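Transcriptional regulator (Streptococcus pneumoniae, PDB 2GNP) probably regulates transcription in response to a sugar or sugar phosphate, which its Rossmann-like sugar-binding domain is expected to recognise. Local coordinates at residues 156-161 and 186-191; 151-157 and 221-227; 102-107 and 117-121; 73-79 and 108-113. All coordinates share one frame. Residues are numbered along the deposited sequence.

Interaction 1: residues 156-161 and 186-191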
loop_
_atom_site.group_PDB
_atom_site.type_symbol
_atom_site.label_atom_id
_atom_site.label_comp_id
_atom_site.label_asym_id
_atom_site.label_seq_id
_atom_site.Cartn_x
_atom_site.Cartn_y
_atom_site.Cartn_z
ATOM N N VAL A 156 1.760 -2.958 0.902
ATOM C CA VAL A 156 1.175 -1.875 0.086
ATOM C C VAL A 156 2.007 -0.567 0.218
ATOM O O VAL A 156 2.681 -0.311 1.236
ATOM C CB VAL A 156 -0.288 -1.569 0.508
ATOM C CG1 VAL A 156 -1.162 -2.816 0.404
ATOM C CG2 VAL A 156 -0.360 -0.910 1.919
ATOM N N GLY A 157 2.005 0.209 -0.843
ATOM C CA GLY A 157 2.439 1.615 -0.762
ATOM C C GLY A 157 1.188 2.483 -0.515
ATOM O O GLY A 157 0.047 1.982 -0.499
ATOM N N ILE A 158 1.399 3.784 -0.340
ATOM C CA ILE A 158 0.292 4.747 -0.141
ATOM C C ILE A 158 0.578 5.876 -1.109
ATOM O O ILE A 158 1.693 6.445 -1.104
ATOM C CB ILE A 158 0.233 5.293 1.321
ATOM C CG1 ILE A 158 -0.166 4.157 2.311
ATOM C CG2 ILE A 158 -0.762 6.506 1.403
ATOM C CD1 ILE A 158 0.050 4.533 3.826
ATOM N N GLY A 159 -0.417 6.203 -1.946
ATOM C CA GLY A 159 -0.257 7.315 -2.907
ATOM C C GLY A 159 -0.911 8.600 -2.399
ATOM O O GLY A 159 -1.788 8.571 -1.527
ATOM N N ASP A 160 -0.409 9.735 -2.886
ATOM C CA ASP A 160 -0.988 11.016 -2.494
ATOM C C ASP A 160 -1.838 11.525 -3.656
ATOM O O ASP A 160 -1.861 10.885 -4.704
ATOM C CB ASP A 160 0.110 12.050 -2.113
ATOM C CG ASP A 160 1.038 12.373 -3.248
ATOM O OD1 ASP A 160 2.257 12.062 -3.141
ATOM O OD2 ASP A 160 0.579 12.915 -4.267
ATOM N N PHE A 161 -2.518 12.663 -3.492
ATOM C CA PHE A 161 -3.375 13.158 -4.559
ATOM C C PHE A 161 -2.922 14.564 -4.915
ATOM O O PHE A 161 -3.725 15.400 -5.346
ATOM C CB PHE A 161 -4.821 13.121 -4.117
ATOM C CG PHE A 161 -5.801 13.085 -5.244
ATOM C CD1 PHE A 161 -6.720 14.113 -5.399
ATOM C CD2 PHE A 161 -5.803 12.040 -6.157
ATOM C CE1 PHE A 161 -7.652 14.075 -6.471
ATOM C CE2 PHE A 161 -6.705 12.014 -7.202
ATOM C CZ PHE A 161 -7.640 13.028 -7.343
ATOM N N THR A 186 -10.481 14.416 -1.993
ATOM C CA THR A 186 -9.614 13.229 -1.944
ATOM C C THR A 186 -8.219 13.640 -1.498
ATOM O O THR A 186 -7.656 14.694 -1.958
ATOM C CB THR A 186 -9.578 12.581 -3.338
ATOM O OG1 THR A 186 -10.910 12.136 -3.622
ATOM C CG2 THR A 186 -8.621 11.364 -3.389
ATOM N N VAL A 187 -7.594 12.822 -0.646
ATOM C CA VAL A 187 -6.256 13.126 -0.179
ATOM C C VAL A 187 -5.212 12.065 -0.586
ATOM O O VAL A 187 -4.006 12.318 -0.517
ATOM C CB VAL A 187 -6.164 13.385 1.354
ATOM C CG1 VAL A 187 -7.105 14.568 1.802
ATOM C CG2 VAL A 187 -6.442 12.150 2.141
ATOM N N GLY A 188 -5.677 10.868 -0.937
ATOM C CA GLY A 188 -4.692 9.825 -1.228
ATOM C C GLY A 188 -5.364 8.555 -1.700
ATOM O O GLY A 188 -6.622 8.482 -1.862
ATOM N N GLU A 189 -4.509 7.558 -1.985
ATOM C CA GLU A 189 -5.020 6.210 -2.362
ATOM C C GLU A 189 -4.201 5.092 -1.780
ATOM O O GLU A 189 -3.019 5.266 -1.466
ATOM C CB GLU A 189 -5.260 5.979 -3.842
ATOM C CG GLU A 189 -4.091 5.735 -4.806
ATOM C CD GLU A 189 -3.086 4.553 -4.612
ATOM O OE1 GLU A 189 -3.334 3.319 -4.350
ATOM O OE2 GLU A 189 -1.868 4.898 -4.748
ATOM N N ILE A 190 -4.892 3.970 -1.593
ATOM C CA ILE A 190 -4.256 2.731 -1.149
ATOM C C ILE A 190 -4.963 1.625 -1.896
ATOM O O ILE A 190 -6.187 1.622 -2.015
ATOM C CB ILE A 190 -4.344 2.625 0.413
ATOM C CG1 ILE A 190 -3.433 1.512 0.967
ATOM C CG2 ILE A 190 -5.855 2.470 0.937
ATOM C CD1 ILE A 190 -3.316 1.556 2.551
ATOM N N CYS A 191 -4.202 0.664 -2.442
ATOM C CA CYS A 191 -4.789 -0.397 -3.268
ATOM C C CYS A 191 -5.698 0.174 -4.382
ATOM O O CYS A 191 -6.687 -0.436 -4.728
ATOM C CB CYS A 191 -5.564 -1.405 -2.445
ATOM S SG CYS A 191 -4.443 -2.348 -1.365
HETATM O O HOH W 1 -1.420 0.959 -2.677
HETATM O O HOH W 2 -2.621 14.425 -0.691
#
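This is the short antiparallel ladder by which strand 188-190 joins the central sheet of the Rossmann-like domain, next to the C-terminal half of strand 153-160. Two backbone hydrogen bonds form it. G159 N donates to E189 O at 2.8 Å, and E189 N donates to G159 O at 2.9 Å. G159 and E189 are therefore a hydrogen-bonded pair. D160 and G188 follow as a non-hydrogen-bonded pair, with CA atoms only 4.1 Å apart. A CB on G188 would collide with G159 O. V187 and G188 both face F195 of the next strand, which makes a classic beta bulge.

Beyond the ladder the strands diverge and water fills in. Water 1 donates to G157 O and accepts from C191 N, both at 2.8 Å. The side chain of E189 turns back, and its OE1 accepts from C192 N. The S236 hydroxyl hydrogen-bonds G159 O and V187 O, linking helix 234-242 to both segments.

Apolar contacts lie at both ends. V156 CG2 is 3.9 Å from I190 CD1, and I158 CG1 is 4.1 Å from the same atom. V156 CG1 meets C191 SG at 3.8 Å. At the other end F161 packs on helix 175-183 and takes a CH-pi contact over its ring face: T186 CG2 sits 3.9 Å from the ring centroid.

Interaction 2: residues 151-157 and 221-227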
loop_
_atom_site.group_PDB
_atom_site.type_symbol
_atom_site.label_atom_id
_atom_site.label_comp_id
_atom_site.label_asym_id
_atom_site.label_seq_id
_atom_site.Cartn_x
_atom_site.Cartn_y
_atom_site.Cartn_z
ATOM N N LEU A 151 -6.432 -13.326 3.049
ATOM C CA LEU A 151 -4.979 -13.137 3.015
ATOM C C LEU A 151 -4.406 -13.068 4.420
ATOM O O LEU A 151 -5.048 -12.618 5.377
ATOM C CB LEU A 151 -4.637 -11.847 2.324
ATOM C CG LEU A 151 -4.948 -11.898 0.816
ATOM C CD1 LEU A 151 -4.607 -10.472 0.291
ATOM C CD2 LEU A 151 -4.230 -13.000 0.026
ATOM N N ASP A 152 -3.169 -13.550 4.530
ATOM C CA ASP A 152 -2.424 -13.447 5.780
ATOM C C ASP A 152 -1.670 -12.115 5.915
ATOM O O ASP A 152 -1.594 -11.553 6.999
ATOM C CB ASP A 152 -1.406 -14.581 5.893
ATOM C CG ASP A 152 -2.089 -15.924 5.999
ATOM O OD1 ASP A 152 -2.731 -16.167 7.045
ATOM O OD2 ASP A 152 -2.082 -16.686 5.035
ATOM N N ILE A 153 -1.075 -11.676 4.805
ATOM C CA ILE A 153 -0.249 -10.455 4.813
ATOM C C ILE A 153 -0.642 -9.663 3.584
ATOM O O ILE A 153 -0.985 -10.250 2.577
ATOM C CB ILE A 153 1.220 -10.793 4.699
ATOM C CG1 ILE A 153 1.660 -11.555 5.960
ATOM C CG2 ILE A 153 2.046 -9.505 4.436
ATOM C CD1 ILE A 153 3.103 -12.122 5.762
ATOM N N ALA A 154 -0.706 -8.354 3.738
ATOM C CA ALA A 154 -0.777 -7.451 2.549
ATOM C C ALA A 154 0.450 -6.563 2.650
ATOM O O ALA A 154 0.804 -6.153 3.748
ATOM C CB ALA A 154 -1.995 -6.606 2.614
ATOM N N VAL A 155 1.031 -6.224 1.505
ATOM C CA VAL A 155 2.181 -5.291 1.409
ATOM C C VAL A 155 1.768 -4.219 0.441
ATOM O O VAL A 155 1.541 -4.537 -0.703
ATOM C CB VAL A 155 3.474 -5.996 0.946
ATOM C CG1 VAL A 155 4.736 -5.074 1.168
ATOM C CG2 VAL A 155 3.647 -7.334 1.784
ATOM N N VAL A 156 1.760 -2.958 0.902
ATOM C CA VAL A 156 1.175 -1.875 0.086
ATOM C C VAL A 156 2.007 -0.567 0.218
ATOM O O VAL A 156 2.681 -0.311 1.236
ATOM C CB VAL A 156 -0.288 -1.569 0.508
ATOM C CG1 VAL A 156 -1.162 -2.816 0.404
ATOM C CG2 VAL A 156 -0.360 -0.910 1.919
ATOM N N GLY A 157 2.005 0.209 -0.843
ATOM C CA GLY A 157 2.439 1.615 -0.762
ATOM C C GLY A 157 1.188 2.483 -0.515
ATOM O O GLY A 157 0.047 1.982 -0.499
ATOM N N ILE A 221 -7.185 -7.788 7.101
ATOM C CA ILE A 221 -6.021 -8.692 6.950
ATOM C C ILE A 221 -5.228 -8.688 8.248
ATOM O O ILE A 221 -4.949 -7.621 8.804
ATOM C CB ILE A 221 -5.127 -8.260 5.742
ATOM C CG1 ILE A 221 -5.929 -8.497 4.463
ATOM C CG2 ILE A 221 -3.774 -9.037 5.772
ATOM C CD1 ILE A 221 -5.303 -7.944 3.152
ATOM N N PRO A 222 -4.834 -9.883 8.748
ATOM C CA PRO A 222 -4.090 -9.908 10.010
ATOM C C PRO A 222 -2.826 -9.078 10.072
ATOM O O PRO A 222 -2.555 -8.441 11.114
ATOM C CB PRO A 222 -3.764 -11.399 10.194
ATOM C CG PRO A 222 -4.815 -12.112 9.444
ATOM C CD PRO A 222 -5.181 -11.249 8.274
ATOM N N GLN A 223 -2.012 -9.097 9.001
ATOM C CA GLN A 223 -0.800 -8.259 9.007
ATOM C C GLN A 223 -0.779 -7.450 7.718
ATOM O O GLN A 223 -0.670 -8.013 6.656
ATOM C CB GLN A 223 0.466 -9.107 9.154
ATOM C CG GLN A 223 0.687 -9.761 10.547
ATOM C CD GLN A 223 0.590 -8.773 11.637
ATOM O OE1 GLN A 223 1.000 -7.605 11.474
ATOM N NE2 GLN A 223 0.037 -9.206 12.781
ATOM N N SER A 224 -0.965 -6.147 7.821
ATOM C CA SER A 224 -0.963 -5.305 6.615
ATOM C C SER A 224 0.102 -4.257 6.783
ATOM O O SER A 224 0.057 -3.413 7.691
ATOM C CB SER A 224 -2.323 -4.638 6.389
ATOM O OG SER A 224 -2.795 -4.034 7.594
ATOM N N LEU A 225 1.050 -4.298 5.884
ATOM C CA LEU A 225 2.277 -3.494 6.005
ATOM C C LEU A 225 2.238 -2.442 4.945
ATOM O O LEU A 225 2.255 -2.786 3.740
ATOM C CB LEU A 225 3.502 -4.384 5.800
ATOM C CG LEU A 225 4.902 -3.759 5.616
ATOM C CD1 LEU A 225 5.215 -2.954 6.898
ATOM C CD2 LEU A 225 6.013 -4.870 5.382
ATOM N N ALA A 226 2.236 -1.167 5.348
ATOM C CA ALA A 226 2.399 -0.092 4.392
ATOM C C ALA A 226 3.790 0.513 4.565
ATOM O O ALA A 226 4.206 0.747 5.693
ATOM C CB ALA A 226 1.316 0.988 4.605
ATOM N N VAL A 227 4.485 0.769 3.452
ATOM C CA VAL A 227 5.747 1.492 3.504
ATOM C C VAL A 227 5.576 2.794 2.740
ATOM O O VAL A 227 5.219 2.780 1.521
ATOM C CB VAL A 227 6.870 0.633 2.848
ATOM C CG1 VAL A 227 8.213 1.360 2.989
ATOM C CG2 VAL A 227 6.910 -0.744 3.485
#
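I221 comes first, in the loop before strand 223-227. Its CD1 packs 3.6 Å from A154 CB and 3.9 Å from L151 CD1. P222 follows, with its CD 3.2 Å from L151 O. At Q223 the parallel ladder with strand 153-156 begins. Q223 N donates to D152 O at 3.2 Å, and Q223 O accepts from A154 N at 2.9 Å. The side-chain NE2 of Q223 hydrogen-bonds E23. S224 pairs with A154, and its hydroxyl binds N247. L225 carries the centre of the ladder: its N donates to A154 O at 2.8 Å and its O accepts from V156 N at 2.9 Å. Its side chain shares a sheet face with V155 and I153, the face covered by helix 36-54. A226 points to the other face, where its CB lies 3.7 Å from V156 CG2. V227 N closes the ladder on V156 O at 3.1 Å.

The axes of strands 153-156 and 223-227 approach to 4.7 Å, with directions 10° apart. Strand 153-160 also pairs in parallel with strand 60-63, so it is an inner strand of a Rossmann-like alpha/beta sheet. Five main-chain hydrogen bonds, flanked mostly by aliphatic side chains, imply a buried framework held by both.

Interaction 3: residues 102-107 and 117-121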
loop_
_atom_site.group_PDB
_atom_site.type_symbol
_atom_site.label_atom_id
_atom_site.label_comp_id
_atom_site.label_asym_id
_atom_site.label_seq_id
_atom_site.Cartn_x
_atom_site.Cartn_y
_atom_site.Cartn_z
ATOM N N VAL A 102 2.528 -4.474 -10.310
ATOM C CA VAL A 102 2.193 -5.579 -9.307
ATOM C C VAL A 102 2.667 -6.958 -9.803
ATOM O O VAL A 102 3.153 -7.783 -9.012
ATOM C CB VAL A 102 0.694 -5.621 -8.897
ATOM C CG1 VAL A 102 -0.216 -6.006 -10.095
ATOM C CG2 VAL A 102 0.454 -6.465 -7.678
ATOM N N ASN A 103 2.470 -7.262 -11.089
ATOM C CA ASN A 103 2.818 -8.618 -11.564
ATOM C C ASN A 103 4.330 -8.827 -11.541
ATOM O O ASN A 103 4.794 -9.945 -11.267
ATOM C CB ASN A 103 2.296 -8.845 -12.970
ATOM C CG ASN A 103 0.784 -8.942 -13.002
ATOM O OD1 ASN A 103 0.114 -9.208 -11.987
ATOM N ND2 ASN A 103 0.229 -8.741 -14.206
ATOM N N THR A 104 5.093 -7.778 -11.840
ATOM C CA THR A 104 6.545 -7.822 -11.664
ATOM C C THR A 104 6.968 -8.123 -10.219
ATOM O O THR A 104 7.860 -8.944 -9.961
ATOM C CB THR A 104 7.276 -6.564 -12.155
ATOM O OG1 THR A 104 7.007 -6.391 -13.540
ATOM C CG2 THR A 104 8.817 -6.732 -11.958
ATOM N N LEU A 105 6.347 -7.413 -9.289
ATOM C CA LEU A 105 6.683 -7.605 -7.877
ATOM C C LEU A 105 6.321 -8.993 -7.446
ATOM O O LEU A 105 7.060 -9.628 -6.718
ATOM C CB LEU A 105 5.940 -6.569 -7.017
ATOM C CG LEU A 105 6.290 -5.108 -7.303
ATOM C CD1 LEU A 105 5.397 -4.165 -6.493
ATOM C CD2 LEU A 105 7.812 -4.853 -7.103
ATOM N N ILE A 106 5.103 -9.442 -7.773
ATOM C CA ILE A 106 4.753 -10.837 -7.417
ATOM C C ILE A 106 5.784 -11.854 -7.995
ATOM O O ILE A 106 6.260 -12.735 -7.280
ATOM C CB ILE A 106 3.360 -11.118 -7.984
ATOM C CG1 ILE A 106 2.320 -10.356 -7.147
ATOM C CG2 ILE A 106 3.018 -12.601 -8.041
ATOM C CD1 ILE A 106 0.915 -10.331 -7.811
ATOM N N TYR A 107 6.130 -11.720 -9.265
ATOM C CA TYR A 107 7.154 -12.617 -9.853
ATOM C C TYR A 107 8.485 -12.597 -9.071
ATOM O O TYR A 107 9.051 -13.685 -8.716
ATOM C CB TYR A 107 7.405 -12.255 -11.329
ATOM C CG TYR A 107 8.448 -13.198 -11.887
ATOM C CD1 TYR A 107 8.196 -14.568 -11.941
ATOM C CD2 TYR A 107 9.692 -12.724 -12.310
ATOM C CE1 TYR A 107 9.135 -15.457 -12.442
ATOM C CE2 TYR A 107 10.658 -13.605 -12.819
ATOM C CZ TYR A 107 10.373 -14.965 -12.859
ATOM O OH TYR A 107 11.316 -15.861 -13.342
ATOM N N CYS A 117 1.995 -18.121 -7.819
ATOM C CA CYS A 117 1.630 -16.716 -8.176
ATOM C C CYS A 117 0.288 -16.706 -8.876
ATOM O O CYS A 117 0.076 -17.527 -9.813
ATOM C CB CYS A 117 2.595 -16.133 -9.217
ATOM S SG CYS A 117 4.284 -16.010 -8.583
ATOM N N THR A 118 -0.548 -15.734 -8.482
ATOM C CA THR A 118 -1.737 -15.341 -9.223
ATOM C C THR A 118 -1.441 -13.911 -9.692
ATOM O O THR A 118 -0.869 -13.115 -8.919
ATOM C CB THR A 118 -2.944 -15.335 -8.240
ATOM O OG1 THR A 118 -3.274 -16.660 -7.780
ATOM C CG2 THR A 118 -4.166 -14.747 -8.893
ATOM N N PHE A 119 -1.777 -13.605 -10.959
ATOM C CA PHE A 119 -1.453 -12.320 -11.568
ATOM C C PHE A 119 -2.729 -11.540 -11.821
ATOM O O PHE A 119 -3.790 -12.136 -11.854
ATOM C CB PHE A 119 -0.683 -12.530 -12.864
ATOM C CG PHE A 119 0.683 -13.099 -12.623
ATOM C CD1 PHE A 119 0.938 -14.449 -12.918
ATOM C CD2 PHE A 119 1.702 -12.309 -12.064
ATOM C CE1 PHE A 119 2.230 -14.982 -12.676
ATOM C CE2 PHE A 119 3.002 -12.852 -11.824
ATOM C CZ PHE A 119 3.222 -14.195 -12.129
HETATM N N MSE A 120 -2.588 -10.216 -11.932
HETATM C CA MSE A 120 -3.714 -9.340 -12.259
HETATM C C MSE A 120 -3.760 -9.179 -13.793
HETATM O O MSE A 120 -2.830 -8.696 -14.404
HETATM C CB MSE A 120 -3.606 -7.985 -11.541
HETATM C CG MSE A 120 -4.676 -6.960 -11.953
HETATM SE SE MSE A 120 -6.457 -7.667 -11.513
HETATM C CE MSE A 120 -6.317 -7.636 -9.595
ATOM N N ASN A 121 -4.869 -9.628 -14.380
ATOM C CA ASN A 121 -5.100 -9.575 -15.816
ATOM C C ASN A 121 -5.969 -8.326 -16.214
ATOM O O ASN A 121 -5.752 -7.682 -17.270
ATOM C CB ASN A 121 -5.774 -10.913 -16.226
ATOM C CG ASN A 121 -5.334 -11.437 -17.614
ATOM O OD1 ASN A 121 -4.288 -11.040 -18.151
ATOM N ND2 ASN A 121 -6.136 -12.384 -18.188
#
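This contact lies within a beta-alpha-beta crossover, in which helix 102-113 connects strand 85-88 to the parallel edge strand 116-117. The helix leads by a tight connection into strand 116-117, and residues 117-121 then run back along the start of the helix.

V102 makes a light apolar contact, with CG1 4.2 Å from M120 CB. M120 is a selenomethionine, and its side chain packs on L144, W148 and I211. N103 makes the main polar link. Its carboxamide pairs with the backbone of M120 through both ends: M120 N donates to N103 OD1 at 2.9 Å, and N103 ND2 donates to M120 O at 3.1 Å. The side chain thus bonds both polar backbone groups of M120, much as a neighbouring strand would.

I106 lies one turn further on and makes most of the apolar contacts. Its CG2 lies 3.7 Å from C117 SG and 3.8 Å from F119 CE2, while its CD1 is 3.5 Å from T118 O. It also packs on F86 of strand 85-88, beneath the helix. The backbone of T118 bonds F86 too, so helix and loop share this strand.

Y107 closes the contact near the surface. The edge of the F119 ring approaches the helix backbone here: its CE2 lies 4.2 Å from Y107 N and 3.5 Å from N103 O.

Interaction 4: residues 73-79 and 108-113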
loop_
_atom_site.group_PDB
_atom_site.type_symbol
_atom_site.label_atom_id
_atom_site.label_comp_id
_atom_site.label_asym_id
_atom_site.label_seq_id
_atom_site.Cartn_x
_atom_site.Cartn_y
_atom_site.Cartn_z
ATOM N N VAL A 73 11.546 -5.080 -2.335
ATOM C CA VAL A 73 11.701 -6.374 -2.998
ATOM C C VAL A 73 13.159 -6.577 -3.479
ATOM O O VAL A 73 13.737 -7.655 -3.351
ATOM C CB VAL A 73 10.697 -6.573 -4.157
ATOM C CG1 VAL A 73 11.030 -7.895 -4.868
ATOM C CG2 VAL A 73 9.275 -6.690 -3.556
ATOM N N ASP A 74 13.747 -5.530 -4.007
ATOM C CA ASP A 74 15.158 -5.618 -4.486
ATOM C C ASP A 74 16.090 -6.091 -3.348
ATOM O O ASP A 74 17.075 -6.859 -3.562
ATOM C CB ASP A 74 15.632 -4.248 -4.940
ATOM C CG ASP A 74 15.142 -3.851 -6.314
ATOM O OD1 ASP A 74 14.563 -4.668 -7.048
ATOM O OD2 ASP A 74 15.376 -2.668 -6.682
ATOM N N LEU A 75 15.813 -5.626 -2.123
ATOM C CA LEU A 75 16.720 -5.943 -0.993
ATOM C C LEU A 75 16.448 -7.176 -0.199
ATOM O O LEU A 75 17.341 -7.696 0.516
ATOM C CB LEU A 75 16.798 -4.764 -0.031
ATOM C CG LEU A 75 17.190 -3.413 -0.620
ATOM C CD1 LEU A 75 17.278 -2.401 0.515
ATOM C CD2 LEU A 75 18.543 -3.486 -1.396
ATOM N N ILE A 76 15.201 -7.679 -0.249
ATOM C CA ILE A 76 14.848 -8.730 0.663
ATOM C C ILE A 76 15.629 -10.021 0.376
ATOM O O ILE A 76 15.841 -10.373 -0.812
ATOM C CB ILE A 76 13.299 -8.979 0.643
ATOM C CG1 ILE A 76 12.866 -9.828 1.841
ATOM C CG2 ILE A 76 12.868 -9.624 -0.692
ATOM C CD1 ILE A 76 11.323 -9.821 2.027
ATOM N N HIS A 77 16.015 -10.723 1.451
ATOM C CA HIS A 77 16.765 -11.994 1.324
ATOM C C HIS A 77 15.831 -13.157 1.151
ATOM O O HIS A 77 14.781 -13.247 1.833
ATOM C CB HIS A 77 17.692 -12.260 2.538
ATOM C CG HIS A 77 18.736 -13.286 2.245
ATOM N ND1 HIS A 77 18.543 -14.640 2.462
ATOM C CD2 HIS A 77 19.960 -13.165 1.674
ATOM C CE1 HIS A 77 19.606 -15.304 2.037
ATOM N NE2 HIS A 77 20.485 -14.434 1.574
ATOM N N SER A 78 16.209 -14.090 0.276
ATOM C CA SER A 78 15.433 -15.338 0.109
ATOM C C SER A 78 15.270 -16.124 1.421
ATOM O O SER A 78 16.057 -15.964 2.374
ATOM C CB SER A 78 16.106 -16.237 -0.940
ATOM O OG SER A 78 17.349 -16.701 -0.414
ATOM N N LYS A 79 14.257 -16.965 1.483
ATOM C CA LYS A 79 14.011 -17.855 2.645
ATOM C C LYS A 79 13.302 -19.107 2.199
ATOM O O LYS A 79 12.424 -19.055 1.328
ATOM C CB LYS A 79 13.168 -17.089 3.676
ATOM C CG LYS A 79 12.796 -17.771 4.995
ATOM C CD LYS A 79 11.714 -16.863 5.705
ATOM C CE LYS A 79 11.637 -17.106 7.191
ATOM N NZ LYS A 79 10.646 -16.166 7.822
ATOM N N GLU A 108 8.947 -11.379 -8.763
ATOM C CA GLU A 108 10.242 -11.240 -8.054
ATOM C C GLU A 108 10.173 -11.892 -6.676
ATOM O O GLU A 108 11.143 -12.545 -6.220
ATOM C CB GLU A 108 10.726 -9.804 -8.008
ATOM C CG GLU A 108 11.033 -9.271 -9.409
ATOM C CD GLU A 108 12.188 -9.968 -10.147
ATOM O OE1 GLU A 108 12.956 -10.792 -9.574
ATOM O OE2 GLU A 108 12.354 -9.651 -11.346
HETATM N N MSE A 109 9.060 -11.676 -5.992
HETATM C CA MSE A 109 8.884 -12.291 -4.656
HETATM C C MSE A 109 8.821 -13.821 -4.796
HETATM O O MSE A 109 9.365 -14.561 -3.960
HETATM C CB MSE A 109 7.630 -11.735 -3.960
HETATM C CG MSE A 109 7.774 -10.288 -3.534
HETATM SE SE MSE A 109 9.025 -10.212 -1.952
HETATM C CE MSE A 109 7.911 -11.173 -0.620
ATOM N N SER A 110 8.145 -14.302 -5.853
ATOM C CA SER A 110 8.056 -15.736 -6.104
ATOM C C SER A 110 9.442 -16.376 -6.220
ATOM O O SER A 110 9.613 -17.526 -5.744
ATOM C CB SER A 110 7.183 -16.060 -7.348
ATOM O OG SER A 110 7.946 -15.909 -8.537
ATOM N N ARG A 111 10.401 -15.654 -6.826
ATOM C CA ARG A 111 11.778 -16.125 -6.966
ATOM C C ARG A 111 12.470 -16.291 -5.625
ATOM O O ARG A 111 13.263 -17.233 -5.452
ATOM C CB ARG A 111 12.585 -15.197 -7.877
ATOM C CG ARG A 111 12.073 -15.170 -9.313
ATOM C CD ARG A 111 13.003 -14.286 -10.150
ATOM N NE ARG A 111 14.296 -14.943 -10.326
ATOM C CZ ARG A 111 15.423 -14.313 -10.682
ATOM N NH1 ARG A 111 15.438 -12.989 -10.856
ATOM N NH2 ARG A 111 16.543 -15.010 -10.831
ATOM N N LYS A 112 12.176 -15.383 -4.696
ATOM C CA LYS A 112 12.901 -15.354 -3.433
ATOM C C LYS A 112 12.270 -16.265 -2.391
ATOM O O LYS A 112 12.942 -16.713 -1.481
ATOM C CB LYS A 112 13.033 -13.929 -2.939
ATOM C CG LYS A 112 14.116 -13.218 -3.747
ATOM C CD LYS A 112 14.429 -11.865 -3.248
ATOM C CE LYS A 112 15.710 -11.280 -3.888
ATOM N NZ LYS A 112 15.717 -9.839 -3.547
ATOM N N PHE A 113 10.971 -16.559 -2.527
ATOM C CA PHE A 113 10.255 -17.336 -1.527
ATOM C C PHE A 113 9.606 -18.612 -2.095
ATOM O O PHE A 113 8.834 -19.296 -1.409
ATOM C CB PHE A 113 9.222 -16.427 -0.818
ATOM C CG PHE A 113 9.876 -15.341 -0.025
ATOM C CD1 PHE A 113 10.272 -15.570 1.321
ATOM C CD2 PHE A 113 10.133 -14.103 -0.602
ATOM C CE1 PHE A 113 10.918 -14.536 2.037
ATOM C CE2 PHE A 113 10.797 -13.085 0.053
ATOM C CZ PHE A 113 11.186 -13.273 1.404
#
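Residues 73-79 run from the end region of helix 67-75 into an extended loop. Residues 108-113 are the C-terminal part of helix 102-113. The loop passes close to the end of that second helix: the CA atoms of S78 and K112 are 4.4 Å apart. One backbone hydrogen bond joins the two segments, K79 N to K112 O at 3.3 Å. S78 CB also lies 3.2 Å from K112 O.

Among the side chains, K112 contributes most. It is extended, and its NZ reaches the end region of helix 67-75. It donates to V73 O at 3.0 Å and to I76 O at 2.8 Å, with a weak bond to D74 O at 3.3 Å. The lysine ammonium thus collects the carbonyls of the chain as it leaves helix 67-75. Below it lies an apolar layer. V73 CG2 and I76 CG2 meet SE of the selenomethionine M109 at 3.9 and 4.1 Å. I76 CD1 touches the edge of the F113 ring, 3.5 Å from CZ. V73 and M109 both reach F63 of the sheet. K79 points its amine elsewhere, to the carbonyls of R52 and I55.

The contact joins two helices of the alpha/beta fold. Its chemistry implies that the lysine charge is met by main-chain carbonyls, not by a carboxylate of these segments, over a layer held by apolar contacts.

Overall arrangement
Interactions 1 and 2 belong to the central sheet and share V156 and G157 of strand 153-160. Interaction 2 is the more buried, with regular parallel pairing. Interaction 1 is antiparallel and short, and water takes over where its strands part. The two touch through I158 CD1 and A226 CB, 3.8 Å apart. Interactions 1, 3 and 4 are partly buried; 3 and 4 lie farther from the centre of the chain. These last two use helix 102-113, its first half in interaction 3 and its second in interaction 4. There side chains, N103 and K112, supply most of the hydrogen bonds to backbone atoms. The centres of interactions 1 and 4 are about 25 Å apart.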